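DNA helicase RecQ (Deinococcus radiodurans, PDB 4Q48) probably couples ATP hydrolysis to 3'-5' translocation that unwinds duplex DNA, and is represented here by its helicase, zinc-binding and RQC domains. Local coordinates at residues A[43-48]-A[178-183]; A[108-113]-A[132-137]. One frame throughout, in Å; residues are numbered along the deposited sequence.

Contact 1: A[43-48]-A[178-183]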
ATOM      1  N   LEU A  43      -9.431  -1.797  12.290  1.00 54.22           N
ATOM      2  CA  LEU A  43      -8.537  -1.976  11.158  1.00 50.37           C
ATOM      3  C   LEU A  43      -7.998  -0.619  10.775  1.00 54.12           C
ATOM      4  O   LEU A  43      -8.756   0.272  10.398  1.00 52.09           O
ATOM      5  CB  LEU A  43      -9.240  -2.613   9.979  1.00 51.65           C
ATOM      6  CG  LEU A  43      -8.319  -2.837   8.788  1.00 52.25           C
ATOM      7  CD1 LEU A  43      -7.051  -3.532   9.241  1.00 56.57           C
ATOM      8  CD2 LEU A  43      -9.006  -3.650   7.706  1.00 51.39           C
ATOM      9  N   VAL A  44      -6.691  -0.454  10.928  1.00 53.09           N
ATOM     10  CA  VAL A  44      -6.054   0.835  10.709  1.00 53.66           C
ATOM     11  C   VAL A  44      -5.059   0.792   9.540  1.00 57.21           C
ATOM     12  O   VAL A  44      -4.140  -0.030   9.509  1.00 57.96           O
ATOM     13  CB  VAL A  44      -5.356   1.329  11.992  1.00 53.26           C
ATOM     14  CG1 VAL A  44      -4.562   2.596  11.720  1.00 53.18           C
ATOM     15  CG2 VAL A  44      -6.388   1.577  13.076  1.00 52.75           C
ATOM     16  N   LEU A  45      -5.273   1.659   8.557  1.00 58.16           N
ATOM     17  CA  LEU A  45      -4.429   1.685   7.376  1.00 48.02           C
ATOM     18  C   LEU A  45      -3.815   3.073   7.292  1.00 48.55           C
ATOM     19  O   LEU A  45      -4.521   4.084   7.181  1.00 50.05           O
ATOM     20  CB  LEU A  45      -5.250   1.328   6.140  1.00 48.87           C
ATOM     21  CG  LEU A  45      -6.123   0.078   6.384  1.00 48.43           C
ATOM     22  CD1 LEU A  45      -7.585   0.476   6.454  1.00 56.77           C
ATOM     23  CD2 LEU A  45      -5.938  -1.032   5.372  1.00 43.51           C
ATOM     24  N   MET A  46      -2.500   3.125   7.494  1.00 49.08           N
ATOM     25  CA  MET A  46      -1.789   4.403   7.516  1.00 49.79           C
ATOM     26  C   MET A  46      -0.425   4.327   6.857  1.00 49.75           C
ATOM     27  O   MET A  46       0.197   3.274   6.827  1.00 50.79           O
ATOM     28  CB  MET A  46      -1.622   4.888   8.958  1.00 48.92           C
ATOM     29  CG  MET A  46      -2.892   5.462   9.553  1.00 54.02           C
ATOM     30  SD  MET A  46      -2.637   6.525  10.994  1.00 61.09           S
ATOM     31  CE  MET A  46      -1.009   7.184  10.680  1.00 57.44           C
ATOM     32  N   PRO A  47       0.061   5.456   6.342  1.00 53.04           N
ATOM     33  CA  PRO A  47       1.481   5.484   5.982  1.00 54.57           C
ATOM     34  C   PRO A  47       2.339   5.184   7.233  1.00 61.63           C
ATOM     35  O   PRO A  47       1.883   5.403   8.378  1.00 57.47           O
ATOM     36  CB  PRO A  47       1.708   6.911   5.473  1.00 52.02           C
ATOM     37  CG  PRO A  47       0.476   7.700   5.829  1.00 54.00           C
ATOM     38  CD  PRO A  47      -0.629   6.745   6.154  1.00 51.86           C
ATOM     39  N   THR A  48       3.573   4.734   7.035  1.00 57.55           N
ATOM     40  CA  THR A  48       4.448   4.471   8.175  1.00 55.43           C
ATOM     41  C   THR A  48       4.807   5.763   8.915  1.00 59.66           C
ATOM     42  O   THR A  48       4.977   6.820   8.296  1.00 60.02           O
ATOM     43  CB  THR A  48       5.704   3.750   7.729  1.00 49.00           C
ATOM     44  OG1 THR A  48       5.326   2.672   6.857  1.00 59.49           O
ATOM     45  CG2 THR A  48       6.432   3.190   8.926  1.00 56.45           C
ATOM     46  N   ALA A 178      -5.447  -4.047  14.169  1.00 44.39           N
ATOM     47  CA  ALA A 178      -4.508  -4.427  13.112  1.00 45.16           C
ATOM     48  C   ALA A 178      -4.185  -3.203  12.279  1.00 47.53           C
ATOM     49  O   ALA A 178      -5.079  -2.485  11.823  1.00 49.27           O
ATOM     50  CB  ALA A 178      -5.070  -5.557  12.237  1.00 43.73           C
ATOM     51  N   LEU A 179      -2.904  -2.926  12.122  1.00 46.33           N
ATOM     52  CA  LEU A 179      -2.503  -1.740  11.389  1.00 44.94           C
ATOM     53  C   LEU A 179      -1.612  -2.097  10.211  1.00 52.53           C
ATOM     54  O   LEU A 179      -0.775  -3.006  10.311  1.00 57.18           O
ATOM     55  CB  LEU A 179      -1.783  -0.763  12.320  1.00 50.68           C
ATOM     56  CG  LEU A 179      -2.366  -0.599  13.728  1.00 48.64           C
ATOM     57  CD1 LEU A 179      -1.611  -1.500  14.707  1.00 46.95           C
ATOM     58  CD2 LEU A 179      -2.321   0.847  14.172  1.00 47.73           C
ATOM     59  N   THR A 180      -1.842  -1.471   9.063  1.00 51.67           N
ATOM     60  CA  THR A 180      -0.973  -1.737   7.920  1.00 55.11           C
ATOM     61  C   THR A 180      -0.699  -0.468   7.105  1.00 54.20           C
ATOM     62  O   THR A 180      -1.435   0.523   7.186  1.00 50.41           O
ATOM     63  CB  THR A 180      -1.553  -2.845   6.990  1.00 56.33           C
ATOM     64  OG1 THR A 180      -0.614  -3.146   5.945  1.00 53.86           O
ATOM     65  CG2 THR A 180      -2.889  -2.431   6.392  1.00 47.35           C
ATOM     66  N   ALA A 181       0.365  -0.519   6.309  1.00 62.12           N
ATOM     67  CA  ALA A 181       0.743   0.585   5.433  1.00 56.98           C
ATOM     68  C   ALA A 181       0.548   0.166   3.986  1.00 63.80           C
ATOM     69  O   ALA A 181       0.726   0.966   3.070  1.00 69.99           O
ATOM     70  CB  ALA A 181       2.179   1.021   5.682  1.00 56.24           C
ATOM     71  N   THR A 182       0.211  -1.100   3.771  1.00 59.08           N
ATOM     72  CA  THR A 182      -0.018  -1.559   2.417  1.00 63.36           C
ATOM     73  C   THR A 182      -1.441  -2.088   2.403  1.00 69.50           C
ATOM     74  O   THR A 182      -1.733  -3.186   2.890  1.00 65.59           O
ATOM     75  CB  THR A 182       0.973  -2.645   1.982  1.00 76.56           C
ATOM     76  OG1 THR A 182       0.399  -3.948   2.214  1.00 78.02           O
ATOM     77  CG2 THR A 182       2.303  -2.487   2.746  1.00 65.92           C
ATOM     78  N   ALA A 183      -2.300  -1.344   1.725  1.00 72.23           N
ATOM     79  CA  ALA A 183      -3.739  -1.549   1.819  1.00 69.00           C
ATOM     80  C   ALA A 183      -4.364  -2.089   0.533  1.00 69.08           C
ATOM     81  O   ALA A 183      -5.477  -1.694   0.166  1.00 65.73           O
ATOM     82  CB  ALA A 183      -4.414  -0.240   2.237  1.00 59.30           C
TER
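Thr180 holds OG1 anti to its backbone N (chi1 -175°), which leaves CG2 in the crowded position between N and the carbonyl carbon, while Leu45 sets CG anti to its carbonyl carbon (chi1 -47°). Leu45 and Thr180 are partners in a parallel bridge and lie side by side on one face; these torsions bring Leu45 CD2 alongside Thr180 CG2 at 3.5 Å. The same CD2 also meets Ala183 CB at 3.6 Å, so the leucine bridges the strand and the residue just past the turn. Val44 and Leu179 form the matching pair on the opposite face, CG1 to CD2 at 3.8 Å.

The strands are parallel, and their ladder alternates in donor: Val44 N to Ala178 O (2.7 Å), Thr180 N to Val44 O (2.7 Å) and Met46 N to Thr180 O (2.8 Å), each donor nearly along the C=O axis. Beyond the ladder, Thr180 OG1 accepts Thr182 N (3.1 Å, 164° at the hydrogen) in an ST turn, and it is also hydrogen-bonded to ND1 of His148, the histidine of the DEAH box. An alanine at Thr180 would lose both bonds and the methyl against Leu45, and would probably loosen the turn and its tie to His148.

The turn belongs to the Thr-Ala-Thr sequence of helicase motif III, while segment 43-48 runs into the P-loop, whose Gly49, Gly51, Lys52 and Ser53 bind ADP in another structure of this protein; no nucleotide is bound here. Met46 packs on Lys52, placing the strand end beside the nucleotide site. Strand 42-45 lies between strands 176-180 and 202-204 of the RecA-like sheet; helix 185-194 packs on the Leu43 and Leu45 face, and helix 50-62 on Leu179.

Contact 2: A[108-113]-A[132-137]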
ATOM      1  N   ASP A 108       8.589 -12.456  33.654  1.00 40.49           N
ATOM      2  CA  ASP A 108       8.272 -12.077  35.034  1.00 48.68           C
ATOM      3  C   ASP A 108       7.708 -10.679  35.040  1.00 45.30           C
ATOM      4  O   ASP A 108       6.731 -10.379  35.723  1.00 39.64           O
ATOM      5  CB  ASP A 108       9.504 -12.103  35.954  1.00 57.86           C
ATOM      6  CG  ASP A 108       9.728 -13.453  36.632  1.00 69.17           C
ATOM      7  OD1 ASP A 108       9.142 -14.481  36.205  1.00 61.25           O
ATOM      8  OD2 ASP A 108      10.524 -13.472  37.603  1.00 74.67           O
ATOM      9  N   ALA A 109       8.315  -9.837  34.218  1.00 46.08           N
ATOM     10  CA  ALA A 109       7.963  -8.440  34.205  1.00 42.81           C
ATOM     11  C   ALA A 109       6.579  -8.274  33.614  1.00 42.47           C
ATOM     12  O   ALA A 109       5.779  -7.472  34.101  1.00 42.66           O
ATOM     13  CB  ALA A 109       9.013  -7.649  33.420  1.00 40.30           C
ATOM     14  N   LEU A 110       6.283  -9.088  32.605  1.00 38.67           N
ATOM     15  CA  LEU A 110       4.957  -9.136  32.030  1.00 36.64           C
ATOM     16  C   LEU A 110       3.927  -9.553  33.095  1.00 43.01           C
ATOM     17  O   LEU A 110       2.898  -8.889  33.304  1.00 39.37           O
ATOM     18  CB  LEU A 110       4.943 -10.112  30.852  1.00 33.41           C
ATOM     19  CG  LEU A 110       3.601 -10.433  30.198  1.00 30.35           C
ATOM     20  CD1 LEU A 110       3.018  -9.200  29.508  1.00 30.74           C
ATOM     21  CD2 LEU A 110       3.748 -11.581  29.212  1.00 31.39           C
ATOM     22  N   LEU A 111       4.237 -10.628  33.813  1.00 41.08           N
ATOM     23  CA  LEU A 111       3.301 -11.166  34.780  1.00 35.49           C
ATOM     24  C   LEU A 111       3.048 -10.209  35.927  1.00 37.02           C
ATOM     25  O   LEU A 111       1.949 -10.204  36.488  1.00 38.14           O
ATOM     26  CB  LEU A 111       3.784 -12.527  35.286  1.00 34.20           C
ATOM     27  CG  LEU A 111       3.554 -13.554  34.171  1.00 33.00           C
ATOM     28  CD1 LEU A 111       4.100 -14.938  34.454  1.00 29.50           C
ATOM     29  CD2 LEU A 111       2.081 -13.616  33.898  1.00 33.47           C
ATOM     30  N   ARG A 112       4.041  -9.382  36.257  1.00 40.43           N
ATOM     31  CA  ARG A 112       3.941  -8.465  37.403  1.00 42.15           C
ATOM     32  C   ARG A 112       3.341  -7.110  37.058  1.00 44.26           C
ATOM     33  O   ARG A 112       3.301  -6.209  37.917  1.00 43.38           O
ATOM     34  CB  ARG A 112       5.327  -8.217  38.019  1.00 45.31           C
ATOM     35  CG  ARG A 112       5.819  -9.246  39.017  1.00 53.67           C
ATOM     36  CD  ARG A 112       7.057  -8.718  39.747  1.00 61.78           C
ATOM     37  NE  ARG A 112       7.028  -9.062  41.171  1.00 69.23           N
ATOM     38  CZ  ARG A 112       6.427  -8.330  42.108  1.00 68.99           C
ATOM     39  NH1 ARG A 112       5.818  -7.195  41.797  1.00 63.24           N
ATOM     40  NH2 ARG A 112       6.449  -8.722  43.372  1.00 81.13           N
ATOM     41  N   GLY A 113       2.802  -7.001  35.842  1.00 43.37           N
ATOM     42  CA  GLY A 113       2.159  -5.781  35.368  1.00 42.93           C
ATOM     43  C   GLY A 113       3.163  -4.639  35.217  1.00 44.01           C
ATOM     44  O   GLY A 113       2.826  -3.476  35.336  1.00 33.47           O
ATOM     45  N   ASP A 132      -0.457 -19.404  27.059  1.00 46.32           N
ATOM     46  CA  ASP A 132      -0.885 -19.719  28.415  1.00 42.29           C
ATOM     47  C   ASP A 132      -0.514 -18.591  29.398  1.00 44.43           C
ATOM     48  O   ASP A 132      -1.361 -18.204  30.221  1.00 44.25           O
ATOM     49  CB  ASP A 132      -0.254 -21.045  28.882  1.00 41.47           C
ATOM     50  CG  ASP A 132      -0.990 -22.279  28.349  1.00 40.88           C
ATOM     51  OD1 ASP A 132      -2.110 -22.146  27.826  1.00 41.11           O
ATOM     52  OD2 ASP A 132      -0.429 -23.391  28.430  1.00 39.55           O
ATOM     53  N   LEU A 133       0.719 -18.058  29.302  1.00 38.43           N
ATOM     54  CA  LEU A 133       1.162 -16.955  30.166  1.00 34.43           C
ATOM     55  C   LEU A 133       0.243 -15.765  30.001  1.00 43.30           C
ATOM     56  O   LEU A 133      -0.169 -15.111  30.980  1.00 42.82           O
ATOM     57  CB  LEU A 133       2.576 -16.489  29.853  1.00 34.23           C
ATOM     58  CG  LEU A 133       3.820 -17.317  30.163  1.00 45.83           C
ATOM     59  CD1 LEU A 133       4.974 -16.362  30.261  1.00 45.46           C
ATOM     60  CD2 LEU A 133       3.716 -18.131  31.442  1.00 46.82           C
ATOM     61  N   LEU A 134      -0.105 -15.501  28.751  1.00 36.22           N
ATOM     62  CA  LEU A 134      -0.910 -14.342  28.451  1.00 35.58           C
ATOM     63  C   LEU A 134      -2.230 -14.436  29.179  1.00 39.33           C
ATOM     64  O   LEU A 134      -2.776 -13.427  29.640  1.00 39.13           O
ATOM     65  CB  LEU A 134      -1.112 -14.247  26.941  1.00 40.17           C
ATOM     66  CG  LEU A 134       0.166 -13.789  26.213  1.00 36.59           C
ATOM     67  CD1 LEU A 134       0.064 -14.030  24.728  1.00 35.35           C
ATOM     68  CD2 LEU A 134       0.419 -12.313  26.490  1.00 25.44           C
ATOM     69  N   GLU A 135      -2.729 -15.665  29.312  1.00 45.17           N
ATOM     70  CA  GLU A 135      -4.010 -15.897  29.957  1.00 37.87           C
ATOM     71  C   GLU A 135      -3.948 -15.503  31.427  1.00 37.34           C
ATOM     72  O   GLU A 135      -4.960 -15.061  31.998  1.00 31.54           O
ATOM     73  CB  GLU A 135      -4.429 -17.349  29.792  1.00 35.65           C
ATOM     74  CG  GLU A 135      -5.385 -17.558  28.646  1.00 42.74           C
ATOM     75  CD  GLU A 135      -5.676 -19.029  28.362  1.00 47.16           C
ATOM     76  OE1 GLU A 135      -5.183 -19.896  29.105  1.00 46.42           O
ATOM     77  OE2 GLU A 135      -6.378 -19.321  27.364  1.00 52.69           O
ATOM     78  N   ARG A 136      -2.754 -15.634  32.015  1.00 34.21           N
ATOM     79  CA  ARG A 136      -2.523 -15.232  33.406  1.00 34.48           C
ATOM     80  C   ARG A 136      -1.642 -13.965  33.550  1.00 31.85           C
ATOM     81  O   ARG A 136      -0.985 -13.768  34.567  1.00 32.89           O
ATOM     82  CB  ARG A 136      -1.930 -16.420  34.208  1.00 34.02           C
ATOM     83  CG  ARG A 136      -0.780 -17.186  33.541  1.00 37.85           C
ATOM     84  CD  ARG A 136      -0.465 -18.498  34.265  1.00 34.83           C
ATOM     85  NE  ARG A 136       0.917 -18.996  34.141  1.00 36.37           N
ATOM     86  CZ  ARG A 136       1.941 -18.595  34.897  1.00 36.99           C
ATOM     87  NH1 ARG A 136       1.755 -17.707  35.857  1.00 36.46           N
ATOM     88  NH2 ARG A 136       3.150 -19.105  34.718  1.00 40.08           N
ATOM     89  N   ALA A 137      -1.663 -13.097  32.540  1.00 36.00           N
ATOM     90  CA  ALA A 137      -0.976 -11.799  32.606  1.00 31.12           C
ATOM     91  C   ALA A 137      -1.953 -10.654  32.335  1.00 31.89           C
ATOM     92  O   ALA A 137      -2.947 -10.826  31.623  1.00 32.59           O
ATOM     93  CB  ALA A 137       0.170 -11.753  31.622  1.00 35.43           C
TER
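Ala137, just beyond helix 128-135, presents its methyl to the last turn of helix 100-111, whose end is a Schellman motif in the RecA-like DEAD/DEAH domain. Leu111 CD2 touches Ala137 CB at 3.5 Å, and Leu110 CG approaches the same methyl at 3.9 Å, so two consecutive leucines share one small partner. They reach it by different torsions: Leu110 has CG anti to the backbone N (chi1 173°), whereas Leu111 has it anti to the carbonyl carbon (chi1 -74°). Leu110 CD2 faces Leu134 CD2, and the second branch of Leu111, CD1, faces Leu133 CD2, both at 4.4 Å. Arg136, exposed to solvent and extended from CG to NE, crosses Leu111 obliquely and brings NH1 to 3.9 Å from Leu111 CD1.

Backbone bonds shape the chain on both sides. Gly113, with phi at 66°, is the C-prime residue; its N bonds to Leu110 O (3.2 Å) and Asp114 N to Ala109 O. Across the contact, Ala137 N bonds back to Leu134 O at 3.1 Å, which ties Ala137 to helix 128-135. Further out, Leu110 rests on Thr66 and Leu134 on Ile68, both of strand 66-70, so the pair of helix ends is seated on the sheet. The second helix is also held through Asp132, whose OD1 forms a salt bridge with Arg170 NH2.

From the N terminus, strand 42-45 supplies the first half of contact 1 and then runs into the P-loop. The chain next crosses strands 66-70 and 91-94 before helix 100-111 brings it to the first half of contact 2. A short excursion through strand 117-120 returns it along helix 128-135, where contact 2 closes a small loop of 18 residues. Strand 139-145 follows, and strand 176-180 closes the much longer loop of contact 1, which encloses contact 2 entirely. Contact 1 joins neighbouring strands within the sheet; contact 2 joins two helix ends lying against strand 66-70. Their centres are about 28 Å apart, and they do not touch.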